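Local coordinates for protein 3-dehydroquinate dehydratase (Aquifex aeolicus, PDB 2EGZ) that catalyses the cis-dehydration of 3-dehydroquinate to 3-dehydroshikimate, the third step of the chorismate pathway, through a Schiff-base intermediate, at residues I140-V153 and E166-S179. Residues are numbered along the deposited sequence; the frame is centred on the assembly and turned at random.
Sequences IPKIAVKANSYEDV and EKILISMGDYGKIS
In the beta-alpha-beta unit that carries the Schiff-base lysine, strands 140-146 and 168-172 lie side by side and parallel, their axes 16° apart. Six backbone hydrogen bonds alternate along the pair, the last just past the strand end, from Ile168 N to Pro141 O (2.9 Å) up to Ala147 N to Met172 O (3.1 Å). Lys142, Ala144, Ile168, Ile170 and Met172 share the face turned into the barrel. There Lys142, with CG anti to its own N (chi1 170°) and the chain extended beyond, runs past Ile168, Lys142 CG 3.7 Å from Ile168 CG2, and rests its CE against Ile170 CD1 at 3.9 Å. Its NZ hydrogen-bonds to a bound tartrate that probably comes from the crystallisation liquor, and Ala144 adjoins the catalytic His116. The opposite face, with Ile143, Val145 and Ser171, packs on helix 150-160, where a water joins Ser171 OG to Asp152 O.

Past the strand ends, Ser149 CA sits squarely over the Tyr175 ring, 3.6 Å from its centroid, while that ring turns its edge onto the face of Tyr150 in a T-shaped stack (planes at 89°). An alanine replacing Tyr175 would remove that ring and is likely to leave Ser149 CA and the Tyr150 face without their aromatic partner. At the start of helix 150-160, Val153 CG2 lies 3.6 Å from Gly176 CA. Catalytic lysine at a strand's inner face, helix outside, loops meeting beyond the strand ends: this is the TIM-barrel plan of type I dehydroquinases.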
ATOM      1  N   ILE B 140     -18.503  -3.529  -0.512  1.00 15.17           N
ATOM      2  CA  ILE B 140     -18.457  -4.745  -1.308  1.00 13.85           C
ATOM      3  C   ILE B 140     -16.982  -4.938  -1.627  1.00 13.82           C
ATOM      4  O   ILE B 140     -16.401  -4.177  -2.395  1.00 12.57           O
ATOM      5  CB  ILE B 140     -19.223  -4.587  -2.632  1.00 14.69           C
ATOM      6  CG1 ILE B 140     -20.683  -4.219  -2.350  1.00 15.66           C
ATOM      7  CG2 ILE B 140     -19.137  -5.883  -3.438  1.00 15.15           C
ATOM      8  CD1 ILE B 140     -21.471  -3.867  -3.598  1.00 17.21           C
ATOM      9  N   PRO B 141     -16.348  -5.949  -1.024  1.00 12.89           N
ATOM     10  CA  PRO B 141     -14.930  -6.170  -1.298  1.00 11.13           C
ATOM     11  C   PRO B 141     -14.651  -6.577  -2.741  1.00 12.30           C
ATOM     12  O   PRO B 141     -15.358  -7.404  -3.317  1.00  9.84           O
ATOM     13  CB  PRO B 141     -14.548  -7.257  -0.289  1.00 11.73           C
ATOM     14  CG  PRO B 141     -15.830  -8.027  -0.129  1.00 13.46           C
ATOM     15  CD  PRO B 141     -16.876  -6.949  -0.078  1.00 13.64           C
ATOM     16  N   LYS B 142     -13.619  -5.969  -3.319  1.00 11.56           N
ATOM     17  CA  LYS B 142     -13.211  -6.255  -4.690  1.00 12.04           C
ATOM     18  C   LYS B 142     -11.736  -6.618  -4.682  1.00 12.80           C
ATOM     19  O   LYS B 142     -10.917  -5.876  -4.137  1.00 12.03           O
ATOM     20  CB  LYS B 142     -13.419  -5.027  -5.586  1.00 12.82           C
ATOM     21  CG  LYS B 142     -12.789  -5.165  -6.962  1.00 15.26           C
ATOM     22  CD  LYS B 142     -13.023  -3.937  -7.834  1.00 16.82           C
ATOM     23  CE  LYS B 142     -12.414  -4.143  -9.216  1.00 18.67           C
ATOM     24  NZ  LYS B 142     -12.651  -2.996 -10.145  1.00 18.90           N
ATOM     25  N   ILE B 143     -11.404  -7.756  -5.282  1.00 11.45           N
ATOM     26  CA  ILE B 143     -10.022  -8.214  -5.357  1.00 13.05           C
ATOM     27  C   ILE B 143      -9.668  -8.436  -6.821  1.00 12.68           C
ATOM     28  O   ILE B 143     -10.319  -9.218  -7.506  1.00 13.13           O
ATOM     29  CB  ILE B 143      -9.823  -9.551  -4.594  1.00 14.06           C
ATOM     30  CG1 ILE B 143     -10.187  -9.374  -3.121  1.00 16.59           C
ATOM     31  CG2 ILE B 143      -8.372 -10.018  -4.717  1.00 14.57           C
ATOM     32  CD1 ILE B 143     -10.119 -10.660  -2.317  1.00 16.79           C
ATOM     33  N   ALA B 144      -8.645  -7.737  -7.299  1.00 12.23           N
ATOM     34  CA  ALA B 144      -8.197  -7.881  -8.682  1.00 11.90           C
ATOM     35  C   ALA B 144      -6.705  -8.195  -8.617  1.00 13.36           C
ATOM     36  O   ALA B 144      -5.895  -7.314  -8.326  1.00 12.21           O
ATOM     37  CB  ALA B 144      -8.435  -6.585  -9.449  1.00 13.04           C
ATOM     38  N   VAL B 145      -6.349  -9.450  -8.884  1.00 12.17           N
ATOM     39  CA  VAL B 145      -4.954  -9.884  -8.808  1.00 12.20           C
ATOM     40  C   VAL B 145      -4.504 -10.706 -10.015  1.00 13.13           C
ATOM     41  O   VAL B 145      -5.267 -11.507 -10.558  1.00 12.41           O
ATOM     42  CB  VAL B 145      -4.715 -10.718  -7.528  1.00 12.57           C
ATOM     43  CG1 VAL B 145      -5.009  -9.876  -6.295  1.00 12.06           C
ATOM     44  CG2 VAL B 145      -5.612 -11.964  -7.537  1.00 11.79           C
ATOM     45  N   LYS B 146      -3.254 -10.511 -10.424  1.00 12.46           N
ATOM     46  CA  LYS B 146      -2.720 -11.230 -11.571  1.00 13.84           C
ATOM     47  C   LYS B 146      -2.472 -12.698 -11.270  1.00 13.32           C
ATOM     48  O   LYS B 146      -1.817 -13.045 -10.282  1.00 12.15           O
ATOM     49  CB  LYS B 146      -1.411 -10.599 -12.057  1.00 15.63           C
ATOM     50  CG  LYS B 146      -0.809 -11.332 -13.256  1.00 16.42           C
ATOM     51  CD  LYS B 146       0.499 -10.711 -13.725  1.00 22.70           C
ATOM     52  CE  LYS B 146       1.083 -11.488 -14.904  1.00 21.80           C
ATOM     53  NZ  LYS B 146       2.407 -10.954 -15.330  1.00 23.78           N
ATOM     54  N   ALA B 147      -3.005 -13.557 -12.128  1.00 12.02           N
ATOM     55  CA  ALA B 147      -2.814 -14.987 -11.979  1.00 13.64           C
ATOM     56  C   ALA B 147      -1.590 -15.349 -12.814  1.00 14.28           C
ATOM     57  O   ALA B 147      -1.463 -14.924 -13.967  1.00 13.48           O
ATOM     58  CB  ALA B 147      -4.046 -15.748 -12.476  1.00 14.11           C
ATOM     59  N   ASN B 148      -0.683 -16.118 -12.227  1.00 13.89           N
ATOM     60  CA  ASN B 148       0.523 -16.531 -12.930  1.00 13.96           C
ATOM     61  C   ASN B 148       0.451 -18.016 -13.284  1.00 14.89           C
ATOM     62  O   ASN B 148       1.443 -18.626 -13.706  1.00 13.32           O
ATOM     63  CB  ASN B 148       1.753 -16.226 -12.072  1.00 14.29           C
ATOM     64  CG  ASN B 148       2.004 -14.734 -11.935  1.00 15.06           C
ATOM     65  OD1 ASN B 148       1.859 -14.160 -10.854  1.00 17.44           O
ATOM     66  ND2 ASN B 148       2.367 -14.094 -13.041  1.00 13.83           N
ATOM     67  N   SER B 149      -0.746 -18.577 -13.125  1.00 13.12           N
ATOM     68  CA  SER B 149      -1.016 -19.984 -13.412  1.00 14.42           C
ATOM     69  C   SER B 149      -2.516 -20.210 -13.289  1.00 14.67           C
ATOM     70  O   SER B 149      -3.234 -19.362 -12.763  1.00 14.78           O
ATOM     71  CB  SER B 149      -0.317 -20.880 -12.393  1.00 13.94           C
ATOM     72  OG  SER B 149      -0.940 -20.747 -11.126  1.00 15.15           O
ATOM     73  N   TYR B 150      -2.996 -21.351 -13.772  1.00 13.67           N
ATOM     74  CA  TYR B 150      -4.419 -21.643 -13.659  1.00 14.08           C
ATOM     75  C   TYR B 150      -4.731 -21.910 -12.189  1.00 14.77           C
ATOM     76  O   TYR B 150      -5.821 -21.598 -11.709  1.00 13.13           O
ATOM     77  CB  TYR B 150      -4.794 -22.855 -14.516  1.00 15.27           C
ATOM     78  CG  TYR B 150      -4.834 -22.559 -15.997  1.00 15.90           C
ATOM     79  CD1 TYR B 150      -5.615 -21.517 -16.496  1.00 15.84           C
ATOM     80  CD2 TYR B 150      -4.112 -23.333 -16.904  1.00 16.59           C
ATOM     81  CE1 TYR B 150      -5.680 -21.254 -17.863  1.00 15.77           C
ATOM     82  CE2 TYR B 150      -4.166 -23.078 -18.271  1.00 15.80           C
ATOM     83  CZ  TYR B 150      -4.954 -22.040 -18.742  1.00 16.93           C
ATOM     84  OH  TYR B 150      -5.035 -21.799 -20.095  1.00 18.27           O
ATOM     85  N   GLU B 151      -3.756 -22.468 -11.476  1.00 15.25           N
ATOM     86  CA  GLU B 151      -3.912 -22.763 -10.051  1.00 16.16           C
ATOM     87  C   GLU B 151      -4.259 -21.488  -9.277  1.00 13.56           C
ATOM     88  O   GLU B 151      -5.034 -21.526  -8.320  1.00 13.76           O
ATOM     89  CB  GLU B 151      -2.613 -23.337  -9.476  1.00 19.99           C
ATOM     90  CG  GLU B 151      -1.851 -24.294 -10.387  1.00 29.01           C
ATOM     91  CD  GLU B 151      -2.595 -25.584 -10.654  1.00 31.98           C
ATOM     92  OE1 GLU B 151      -3.130 -26.168  -9.689  1.00 35.54           O
ATOM     93  OE2 GLU B 151      -2.630 -26.021 -11.826  1.00 36.00           O
ATOM     94  N   ASP B 152      -3.671 -20.362  -9.683  1.00 12.79           N
ATOM     95  CA  ASP B 152      -3.918 -19.078  -9.018  1.00 12.82           C
ATOM     96  C   ASP B 152      -5.370 -18.644  -9.177  1.00 11.09           C
ATOM     97  O   ASP B 152      -5.928 -17.980  -8.301  1.00 11.77           O
ATOM     98  CB  ASP B 152      -3.023 -17.967  -9.592  1.00 12.84           C
ATOM     99  CG  ASP B 152      -1.611 -17.989  -9.037  1.00 15.47           C
ATOM    100  OD1 ASP B 152      -1.392 -18.575  -7.953  1.00 14.30           O
ATOM    101  OD2 ASP B 152      -0.721 -17.390  -9.682  1.00 14.68           O
ATOM    102  N   VAL B 153      -5.970 -19.002 -10.306  1.00 10.37           N
ATOM    103  CA  VAL B 153      -7.360 -18.643 -10.577  1.00  9.74           C
ATOM    104  C   VAL B 153      -8.266 -19.481  -9.689  1.00  9.83           C
ATOM    105  O   VAL B 153      -9.116 -18.955  -8.978  1.00  8.94           O
ATOM    106  CB  VAL B 153      -7.730 -18.908 -12.051  1.00 10.61           C
ATOM    107  CG1 VAL B 153      -9.158 -18.440 -12.326  1.00 11.72           C
ATOM    108  CG2 VAL B 153      -6.746 -18.198 -12.964  1.00 12.20           C
ATOM    109  N   GLU B 166     -21.487 -10.962  -0.899  1.00 23.08           N
ATOM    110  CA  GLU B 166     -21.302 -10.611  -2.291  1.00 21.89           C
ATOM    111  C   GLU B 166     -19.965  -9.895  -2.359  1.00 19.03           C
ATOM    112  O   GLU B 166     -19.573  -9.181  -1.430  1.00 15.88           O
ATOM    113  CB  GLU B 166     -22.440  -9.727  -2.810  1.00 27.01           C
ATOM    114  CG  GLU B 166     -22.633  -8.406  -2.109  1.00 30.67           C
ATOM    115  CD  GLU B 166     -23.851  -7.674  -2.642  1.00 32.78           C
ATOM    116  OE1 GLU B 166     -24.948  -8.274  -2.630  1.00 36.28           O
ATOM    117  OE2 GLU B 166     -23.719  -6.511  -3.075  1.00 33.35           O
ATOM    118  N   LYS B 167     -19.256 -10.107  -3.456  1.00 14.66           N
ATOM    119  CA  LYS B 167     -17.938  -9.525  -3.630  1.00 11.99           C
ATOM    120  C   LYS B 167     -17.683  -9.394  -5.117  1.00 10.30           C
ATOM    121  O   LYS B 167     -18.566  -9.676  -5.925  1.00  8.84           O
ATOM    122  CB  LYS B 167     -16.897 -10.460  -3.007  1.00 11.96           C
ATOM    123  CG  LYS B 167     -17.064 -11.927  -3.444  1.00 13.89           C
ATOM    124  CD  LYS B 167     -16.121 -12.865  -2.686  1.00 16.22           C
ATOM    125  CE  LYS B 167     -16.469 -13.006  -1.207  1.00 13.87           C
ATOM    126  NZ  LYS B 167     -17.617 -13.937  -0.952  1.00 15.95           N
ATOM    127  N   ILE B 168     -16.479  -8.962  -5.469  1.00 10.39           N
ATOM    128  CA  ILE B 168     -16.076  -8.815  -6.865  1.00 10.06           C
ATOM    129  C   ILE B 168     -14.714  -9.478  -6.963  1.00 10.57           C
ATOM    130  O   ILE B 168     -13.761  -9.061  -6.300  1.00 10.94           O
ATOM    131  CB  ILE B 168     -15.971  -7.330  -7.267  1.00 11.00           C
ATOM    132  CG1 ILE B 168     -17.357  -6.681  -7.187  1.00 11.79           C
ATOM    133  CG2 ILE B 168     -15.382  -7.206  -8.676  1.00 11.18           C
ATOM    134  CD1 ILE B 168     -17.325  -5.150  -7.236  1.00 12.53           C
ATOM    135  N   LEU B 169     -14.628 -10.522  -7.780  1.00  9.30           N
ATOM    136  CA  LEU B 169     -13.387 -11.266  -7.933  1.00  9.20           C
ATOM    137  C   LEU B 169     -12.869 -11.216  -9.351  1.00 11.52           C
ATOM    138  O   LEU B 169     -13.603 -11.515 -10.293  1.00 12.01           O
ATOM    139  CB  LEU B 169     -13.617 -12.722  -7.544  1.00 10.30           C
ATOM    140  CG  LEU B 169     -14.184 -12.907  -6.138  1.00 10.88           C
ATOM    141  CD1 LEU B 169     -14.553 -14.364  -5.930  1.00 13.95           C
ATOM    142  CD2 LEU B 169     -13.153 -12.444  -5.116  1.00 11.45           C
ATOM    143  N   ILE B 170     -11.600 -10.858  -9.504  1.00 10.30           N
ATOM    144  CA  ILE B 170     -11.007 -10.784 -10.829  1.00 11.42           C
ATOM    145  C   ILE B 170      -9.580 -11.303 -10.844  1.00 12.58           C
ATOM    146  O   ILE B 170      -8.730 -10.809 -10.101  1.00 11.64           O
ATOM    147  CB  ILE B 170     -10.967  -9.330 -11.349  1.00 13.00           C
ATOM    148  CG1 ILE B 170     -12.374  -8.733 -11.349  1.00 14.64           C
ATOM    149  CG2 ILE B 170     -10.394  -9.297 -12.760  1.00 13.79           C
ATOM    150  CD1 ILE B 170     -12.397  -7.245 -11.543  1.00 17.03           C
ATOM    151  N   SER B 171      -9.330 -12.318 -11.665  1.00 11.50           N
ATOM    152  CA  SER B 171      -7.976 -12.837 -11.830  1.00 12.66           C
ATOM    153  C   SER B 171      -7.543 -12.189 -13.138  1.00 12.50           C
ATOM    154  O   SER B 171      -8.061 -12.533 -14.204  1.00 12.15           O
ATOM    155  CB  SER B 171      -7.967 -14.362 -11.981  1.00 14.53           C
ATOM    156  OG  SER B 171      -8.265 -14.998 -10.753  1.00 18.20           O
ATOM    157  N   MET B 172      -6.621 -11.233 -13.056  1.00 11.83           N
ATOM    158  CA  MET B 172      -6.142 -10.530 -14.240  1.00 12.56           C
ATOM    159  C   MET B 172      -5.123 -11.364 -15.012  1.00 13.06           C
ATOM    160  O   MET B 172      -4.542 -12.312 -14.476  1.00 14.18           O
ATOM    161  CB  MET B 172      -5.523  -9.181 -13.843  1.00 11.60           C
ATOM    162  CG  MET B 172      -6.491  -8.219 -13.137  1.00 13.38           C
ATOM    163  SD  MET B 172      -5.796  -6.576 -12.721  1.00  6.84           S
ATOM    164  CE  MET B 172      -4.598  -7.034 -11.443  1.00 14.59           C
ATOM    165  N   GLY B 173      -4.917 -11.017 -16.279  1.00 12.53           N
ATOM    166  CA  GLY B 173      -3.957 -11.748 -17.087  1.00 13.71           C
ATOM    167  C   GLY B 173      -4.607 -12.812 -17.943  1.00 14.70           C
ATOM    168  O   GLY B 173      -5.796 -13.091 -17.797  1.00 14.52           O
ATOM    169  N   ASP B 174      -3.830 -13.417 -18.836  1.00 16.21           N
ATOM    170  CA  ASP B 174      -4.371 -14.440 -19.721  1.00 19.43           C
ATOM    171  C   ASP B 174      -4.909 -15.658 -18.979  1.00 18.92           C
ATOM    172  O   ASP B 174      -5.944 -16.211 -19.354  1.00 20.27           O
ATOM    173  CB  ASP B 174      -3.323 -14.877 -20.754  1.00 22.72           C
ATOM    174  CG  ASP B 174      -1.961 -15.148 -20.142  1.00 28.03           C
ATOM    175  OD1 ASP B 174      -1.898 -15.799 -19.077  1.00 31.51           O
ATOM    176  OD2 ASP B 174      -0.946 -14.722 -20.740  1.00 32.20           O
ATOM    177  N   TYR B 175      -4.208 -16.074 -17.931  1.00 16.86           N
ATOM    178  CA  TYR B 175      -4.634 -17.227 -17.144  1.00 16.18           C
ATOM    179  C   TYR B 175      -6.003 -17.019 -16.503  1.00 16.09           C
ATOM    180  O   TYR B 175      -6.819 -17.939 -16.456  1.00 16.91           O
ATOM    181  CB  TYR B 175      -3.615 -17.514 -16.035  1.00 15.36           C
ATOM    182  CG  TYR B 175      -2.368 -18.238 -16.493  1.00 15.68           C
ATOM    183  CD1 TYR B 175      -2.430 -19.552 -16.952  1.00 16.76           C
ATOM    184  CD2 TYR B 175      -1.125 -17.615 -16.450  1.00 17.71           C
ATOM    185  CE1 TYR B 175      -1.278 -20.233 -17.355  1.00 19.19           C
ATOM    186  CE2 TYR B 175       0.031 -18.283 -16.850  1.00 18.13           C
ATOM    187  CZ  TYR B 175      -0.054 -19.590 -17.301  1.00 18.44           C
ATOM    188  OH  TYR B 175       1.088 -20.248 -17.698  1.00 21.37           O
ATOM    189  N   GLY B 176      -6.250 -15.807 -16.018  1.00 14.79           N
ATOM    190  CA  GLY B 176      -7.502 -15.530 -15.333  1.00 14.93           C
ATOM    191  C   GLY B 176      -8.736 -15.158 -16.133  1.00 13.73           C
ATOM    192  O   GLY B 176      -9.787 -14.912 -15.545  1.00 12.51           O
ATOM    193  N   LYS B 177      -8.629 -15.124 -17.456  1.00 13.34           N
ATOM    194  CA  LYS B 177      -9.768 -14.748 -18.291  1.00 12.96           C
ATOM    195  C   LYS B 177     -11.069 -15.446 -17.888  1.00 13.80           C
ATOM    196  O   LYS B 177     -12.129 -14.816 -17.814  1.00 12.20           O
ATOM    197  CB  LYS B 177      -9.455 -15.034 -19.765  1.00 13.49           C
ATOM    198  CG  LYS B 177     -10.423 -14.377 -20.736  1.00 16.05           C
ATOM    199  CD  LYS B 177      -9.935 -14.500 -22.177  1.00 15.54           C
ATOM    200  CE  LYS B 177     -10.814 -13.691 -23.122  1.00 16.80           C
ATOM    201  NZ  LYS B 177     -10.360 -13.807 -24.544  1.00 15.77           N
ATOM    202  N   ILE B 178     -10.989 -16.745 -17.623  1.00 11.53           N
ATOM    203  CA  ILE B 178     -12.170 -17.509 -17.240  1.00 12.38           C
ATOM    204  C   ILE B 178     -12.841 -16.976 -15.969  1.00 12.68           C
ATOM    205  O   ILE B 178     -14.053 -17.131 -15.794  1.00 12.47           O
ATOM    206  CB  ILE B 178     -11.815 -19.010 -17.043  1.00 12.41           C
ATOM    207  CG1 ILE B 178     -13.080 -19.824 -16.766  1.00 14.02           C
ATOM    208  CG2 ILE B 178     -10.838 -19.165 -15.896  1.00 13.36           C
ATOM    209  CD1 ILE B 178     -14.129 -19.716 -17.854  1.00 14.22           C
ATOM    210  N   SER B 179     -12.066 -16.336 -15.092  1.00 11.39           N
ATOM    211  CA  SER B 179     -12.622 -15.802 -13.848  1.00 11.04           C
ATOM    212  C   SER B 179     -13.621 -14.679 -14.118  1.00  9.74           C
ATOM    213  O   SER B 179     -14.493 -14.399 -13.296  1.00 10.22           O
ATOM    214  CB  SER B 179     -11.510 -15.266 -12.939  1.00 10.92           C
ATOM    215  OG  SER B 179     -11.010 -14.025 -13.420  1.00 11.54           O
TER
HETATM  216  O   HOH W   1      -5.917 -15.290  -9.237  1.00 11.82           O